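Local coordinates for protein glutathione S-transferase (Bombyx mori, PDB 4E8H) that binds glutathione and probably catalyses conjugation of its thiol to electrophilic substrates, working as a homodimer, at residues P47-L50 against K51-P54; S181-N184 against I185-F189. All blocks are in the same frame, centred on the assembly; numbering follows the deposited sequence.

Contact 1 of 2, residues P47-L50 against K51-P54; sequences PEYL and KMNP
K51, M52 and N53 each give their backbone N-H to the carbonyl four residues back, on P47, E48 and Y49, and so carry the short helix 47-52 to its end. The last of these bonds is the shortest, N53 N to Y49 O at 2.7 Å, and nearly straight at 169°. N53 then leaves helical geometry. P54 follows and has no N-H to continue the pattern; its ring atom CD rests 3.6 Å from L50 O.

The main side-chain contact is between Y49 and M52. The methyl CE of M52 lies over one face of the Y49 ring in a CH-pi contact, 3.7 Å from the ring centroid and displaced toward the rim. Its closest ring atom is Y49 CE1, at 3.6 Å. The M52 chain runs extended to SD and bends only at its last torsion (chi3 65°), which turns the methyl onto the ring. N53 CB approaches the same ring obliquely, 4.2 Å from Y49 CE2. The Y49 hydroxyl is hydrogen-bonded to T57 O. N53 ND2 reaches T60 OG1 and T57 OG1. With an alanine here instead of Y49, the M52 methyl would probably lose the aromatic face it rests on, and T57 O its hydroxyl partner.

Y49 also packs on H44 and I58, both glutathione-binding residues. The arrangement is the C-terminal end of the short helix after strand 32-36 in the thioredoxin-like domain, beside the glutathione site.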
loop_
_atom_site.group_PDB
_atom_site.type_symbol
_atom_site.label_atom_id
_atom_site.label_comp_id
_atom_site.label_asym_id
_atom_site.label_seq_id
_atom_site.Cartn_x
_atom_site.Cartn_y
_atom_site.Cartn_z
ATOM N N PRO B 47 17.426 21.507 -0.632
ATOM C CA PRO B 47 18.430 20.467 -0.888
ATOM C C PRO B 47 18.603 19.487 0.280
ATOM O O PRO B 47 18.867 18.302 0.056
ATOM C CB PRO B 47 19.711 21.272 -1.109
ATOM C CG PRO B 47 19.236 22.551 -1.694
ATOM C CD PRO B 47 17.915 22.843 -1.031
ATOM N N GLU B 48 18.443 19.983 1.507
ATOM C CA GLU B 48 18.556 19.167 2.718
ATOM C C GLU B 48 17.425 18.146 2.839
ATOM O O GLU B 48 17.675 16.971 3.123
ATOM C CB GLU B 48 18.594 20.055 3.969
ATOM C CG GLU B 48 19.882 20.864 4.151
ATOM C CD GLU B 48 20.014 22.032 3.179
ATOM O OE1 GLU B 48 18.985 22.513 2.653
ATOM O OE2 GLU B 48 21.160 22.474 2.947
ATOM N N TYR B 49 16.188 18.596 2.625
ATOM C CA TYR B 49 15.029 17.708 2.705
ATOM C C TYR B 49 15.062 16.669 1.590
ATOM O O TYR B 49 14.762 15.498 1.823
ATOM C CB TYR B 49 13.707 18.486 2.661
ATOM C CG TYR B 49 12.541 17.728 3.273
ATOM C CD1 TYR B 49 12.147 17.969 4.587
ATOM C CD2 TYR B 49 11.839 16.766 2.542
ATOM C CE1 TYR B 49 11.085 17.278 5.160
ATOM C CE2 TYR B 49 10.774 16.067 3.107
ATOM C CZ TYR B 49 10.405 16.329 4.417
ATOM O OH TYR B 49 9.357 15.646 4.987
ATOM N N LEU B 50 15.436 17.103 0.388
ATOM C CA LEU B 50 15.495 16.218 -0.775
ATOM C C LEU B 50 16.563 15.133 -0.624
ATOM O O LEU B 50 16.357 13.993 -1.046
ATOM C CB LEU B 50 15.698 17.022 -2.065
ATOM C CG LEU B 50 14.511 17.880 -2.523
ATOM C CD1 LEU B 50 14.951 18.906 -3.558
ATOM C CD2 LEU B 50 13.376 17.019 -3.071
ATOM N N LYS B 51 17.693 15.495 -0.014
ATOM C CA LYS B 51 18.738 14.530 0.339
ATOM C C LYS B 51 18.187 13.462 1.288
ATOM O O LYS B 51 18.434 12.267 1.102
ATOM C CB LYS B 51 19.942 15.241 0.971
ATOM C CG LYS B 51 21.054 14.304 1.446
ATOM C CD LYS B 51 22.309 15.073 1.840
ATOM C CE LYS B 51 23.440 14.119 2.200
ATOM N NZ LYS B 51 24.710 14.835 2.508
ATOM N N MET B 52 17.438 13.906 2.295
ATOM C CA MET B 52 16.793 13.010 3.250
ATOM C C MET B 52 15.706 12.161 2.576
ATOM O O MET B 52 15.712 10.934 2.688
ATOM C CB MET B 52 16.221 13.816 4.425
ATOM C CG MET B 52 15.480 12.985 5.466
ATOM S SD MET B 52 14.863 13.931 6.873
ATOM C CE MET B 52 13.664 15.001 6.082
ATOM N N ASN B 53 14.793 12.822 1.868
ATOM C CA ASN B 53 13.671 12.154 1.211
ATOM C C ASN B 53 13.486 12.721 -0.197
ATOM O O ASN B 53 12.883 13.787 -0.357
ATOM C CB ASN B 53 12.395 12.321 2.057
ATOM C CG ASN B 53 11.155 11.687 1.420
ATOM O OD1 ASN B 53 11.200 11.142 0.318
ATOM N ND2 ASN B 53 10.036 11.765 2.131
ATOM N N PRO B 54 14.011 12.016 -1.221
ATOM C CA PRO B 54 13.908 12.498 -2.606
ATOM C C PRO B 54 12.470 12.643 -3.111
ATOM O O PRO B 54 12.227 13.388 -4.064
ATOM C CB PRO B 54 14.662 11.434 -3.416
ATOM C CG PRO B 54 14.759 10.242 -2.521
ATOM C CD PRO B 54 14.818 10.786 -1.130
#

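Contact 2 of 2, residues S181-N184 against I185-F189; sequences SHEN and IAKWF
H182, at the N-cap position, accepts the first of three backbone hydrogen bonds that open helix 183-196. A186 N meets H182 O at 2.9 Å. K187 N binds E183 O and W188 N binds N184 O in the same i to i+4 pattern. H182 is also the centre of an inverse gamma turn, which leads the chain into the helix.

Apolar contact joins H182 to I185. The isoleucine methyl CD1 lies 3.9 Å from H182 CB and approaches the imidazole obliquely. I185 CG1 is anti to its carbonyl carbon (chi1 -62°) and the branch continues extended, which brings CD1 back toward H182. Both side chains pack on L140 of helix 130-146.

The charged pair is E183 and K187. They lie side by side and point the same way, but E183 OE1 and K187 NZ are 4.0 Å apart, too far for a salt bridge. Any attraction is likely to be weak. The K187 chain runs past E183 O, with K187 CG 3.4 Å from it.

Polar groups tie this turn to its surroundings. N184 ND2 bonds N144 O, I185 N bonds N144 OD1, and W188 NE1 bonds D162 OD1. The whole is a helix N-terminus docked on helices 130-146 and 160-174 of the all-helical GST C-terminal domain, away from the glutathione site.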
loop_
_atom_site.group_PDB
_atom_site.type_symbol
_atom_site.label_atom_id
_atom_site.label_comp_id
_atom_site.label_asym_id
_atom_site.label_seq_id
_atom_site.Cartn_x
_atom_site.Cartn_y
_atom_site.Cartn_z
ATOM N N SER B 181 -25.885 4.510 9.020
ATOM C CA SER B 181 -26.569 3.363 8.412
ATOM C C SER B 181 -25.623 2.216 8.036
ATOM O O SER B 181 -26.077 1.094 7.793
ATOM C CB SER B 181 -27.388 3.787 7.195
ATOM O OG SER B 181 -26.549 4.067 6.090
ATOM N N HIS B 182 -24.322 2.500 7.960
ATOM C CA HIS B 182 -23.317 1.437 7.921
ATOM C C HIS B 182 -23.055 1.044 9.373
ATOM O O HIS B 182 -22.135 1.560 10.018
ATOM C CB HIS B 182 -22.020 1.886 7.235
ATOM C CG HIS B 182 -22.199 2.336 5.817
ATOM N ND1 HIS B 182 -21.808 1.577 4.734
ATOM C CD2 HIS B 182 -22.711 3.481 5.309
ATOM C CE1 HIS B 182 -22.080 2.233 3.619
ATOM N NE2 HIS B 182 -22.629 3.390 3.940
ATOM N N GLU B 183 -23.885 0.135 9.877
ATOM C CA GLU B 183 -23.919 -0.181 11.304
ATOM C C GLU B 183 -22.606 -0.742 11.848
ATOM O O GLU B 183 -22.222 -0.417 12.973
ATOM C CB GLU B 183 -25.092 -1.111 11.630
ATOM C CG GLU B 183 -26.463 -0.485 11.372
ATOM C CD GLU B 183 -27.606 -1.297 11.953
ATOM O OE1 GLU B 183 -27.581 -1.584 13.170
ATOM O OE2 GLU B 183 -28.537 -1.642 11.194
ATOM N N ASN B 184 -21.919 -1.567 11.058
ATOM C CA ASN B 184 -20.614 -2.086 11.470
ATOM C C ASN B 184 -19.576 -0.978 11.614
ATOM O O ASN B 184 -18.818 -0.963 12.582
ATOM C CB ASN B 184 -20.108 -3.167 10.510
ATOM C CG ASN B 184 -20.998 -4.394 10.489
ATOM O OD1 ASN B 184 -21.631 -4.741 11.488
ATOM N ND2 ASN B 184 -21.050 -5.065 9.342
ATOM N N ILE B 185 -19.555 -0.053 10.655
ATOM C CA ILE B 185 -18.653 1.098 10.717
ATOM C C ILE B 185 -18.989 1.969 11.929
ATOM O O ILE B 185 -18.094 2.349 12.686
ATOM C CB ILE B 185 -18.655 1.939 9.407
ATOM C CG1 ILE B 185 -18.162 1.090 8.227
ATOM C CG2 ILE B 185 -17.781 3.194 9.564
ATOM C CD1 ILE B 185 -18.093 1.824 6.892
ATOM N N ALA B 186 -20.277 2.256 12.119
ATOM C CA ALA B 186 -20.732 3.098 13.228
ATOM C C ALA B 186 -20.270 2.580 14.590
ATOM O O ALA B 186 -19.729 3.342 15.392
ATOM C CB ALA B 186 -22.251 3.254 13.197
ATOM N N LYS B 187 -20.476 1.285 14.837
ATOM C CA LYS B 187 -20.102 0.659 16.108
ATOM C C LYS B 187 -18.586 0.558 16.256
ATOM O O LYS B 187 -18.045 0.808 17.335
ATOM C CB LYS B 187 -20.736 -0.731 16.240
ATOM C CG LYS B 187 -22.255 -0.725 16.345
ATOM C CD LYS B 187 -22.823 -2.126 16.165
ATOM C CE LYS B 187 -24.308 -2.081 15.837
ATOM N NZ LYS B 187 -24.847 -3.428 15.492
ATOM N N TRP B 188 -17.915 0.186 15.167
ATOM C CA TRP B 188 -16.457 0.115 15.129
ATOM C C TRP B 188 -15.821 1.472 15.409
ATOM O O TRP B 188 -14.801 1.549 16.093
ATOM C CB TRP B 188 -15.978 -0.421 13.776
ATOM C CG TRP B 188 -14.519 -0.176 13.495
ATOM C CD1 TRP B 188 -13.474 -0.989 13.822
ATOM C CD2 TRP B 188 -13.949 0.959 12.827
ATOM N NE1 TRP B 188 -12.289 -0.435 13.401
ATOM C CE2 TRP B 188 -12.551 0.761 12.787
ATOM C CE3 TRP B 188 -14.484 2.124 12.257
ATOM C CZ2 TRP B 188 -11.678 1.684 12.203
ATOM C CZ3 TRP B 188 -13.614 3.045 11.679
ATOM C CH2 TRP B 188 -12.226 2.816 11.655
ATOM N N PHE B 189 -16.419 2.534 14.872
ATOM C CA PHE B 189 -15.883 3.886 15.039
ATOM C C PHE B 189 -15.962 4.341 16.499
ATOM O O PHE B 189 -15.005 4.917 17.023
ATOM C CB PHE B 189 -16.583 4.867 14.083
ATOM C CG PHE B 189 -16.069 6.287 14.147
ATOM C CD1 PHE B 189 -14.708 6.574 14.032
ATOM C CD2 PHE B 189 -16.963 7.347 14.284
ATOM C CE1 PHE B 189 -14.247 7.896 14.081
ATOM C CE2 PHE B 189 -16.515 8.669 14.330
ATOM C CZ PHE B 189 -15.155 8.944 14.231
#

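How the contacts relate
Contact 1 comes first along the chain and contact 2 much later. Their centres are about 41 Å apart, their nearest atoms about 26 Å, and they lie on opposite sides of the chain's centre. They share no helix or sheet. Contact 1 ends helix 47-52 in the N-terminal thioredoxin-like domain and packs against strand 66-69 of its mixed sheet. Contact 2 starts helix 183-196 in the helical C-terminal domain. P54 of contact 1 packs on T145 of the second subunit, whereas no other chain touches contact 2. Contact 1 lies beside the glutathione site and, through P54, at the dimer contact; contact 2 belongs to the helical domain, away from both.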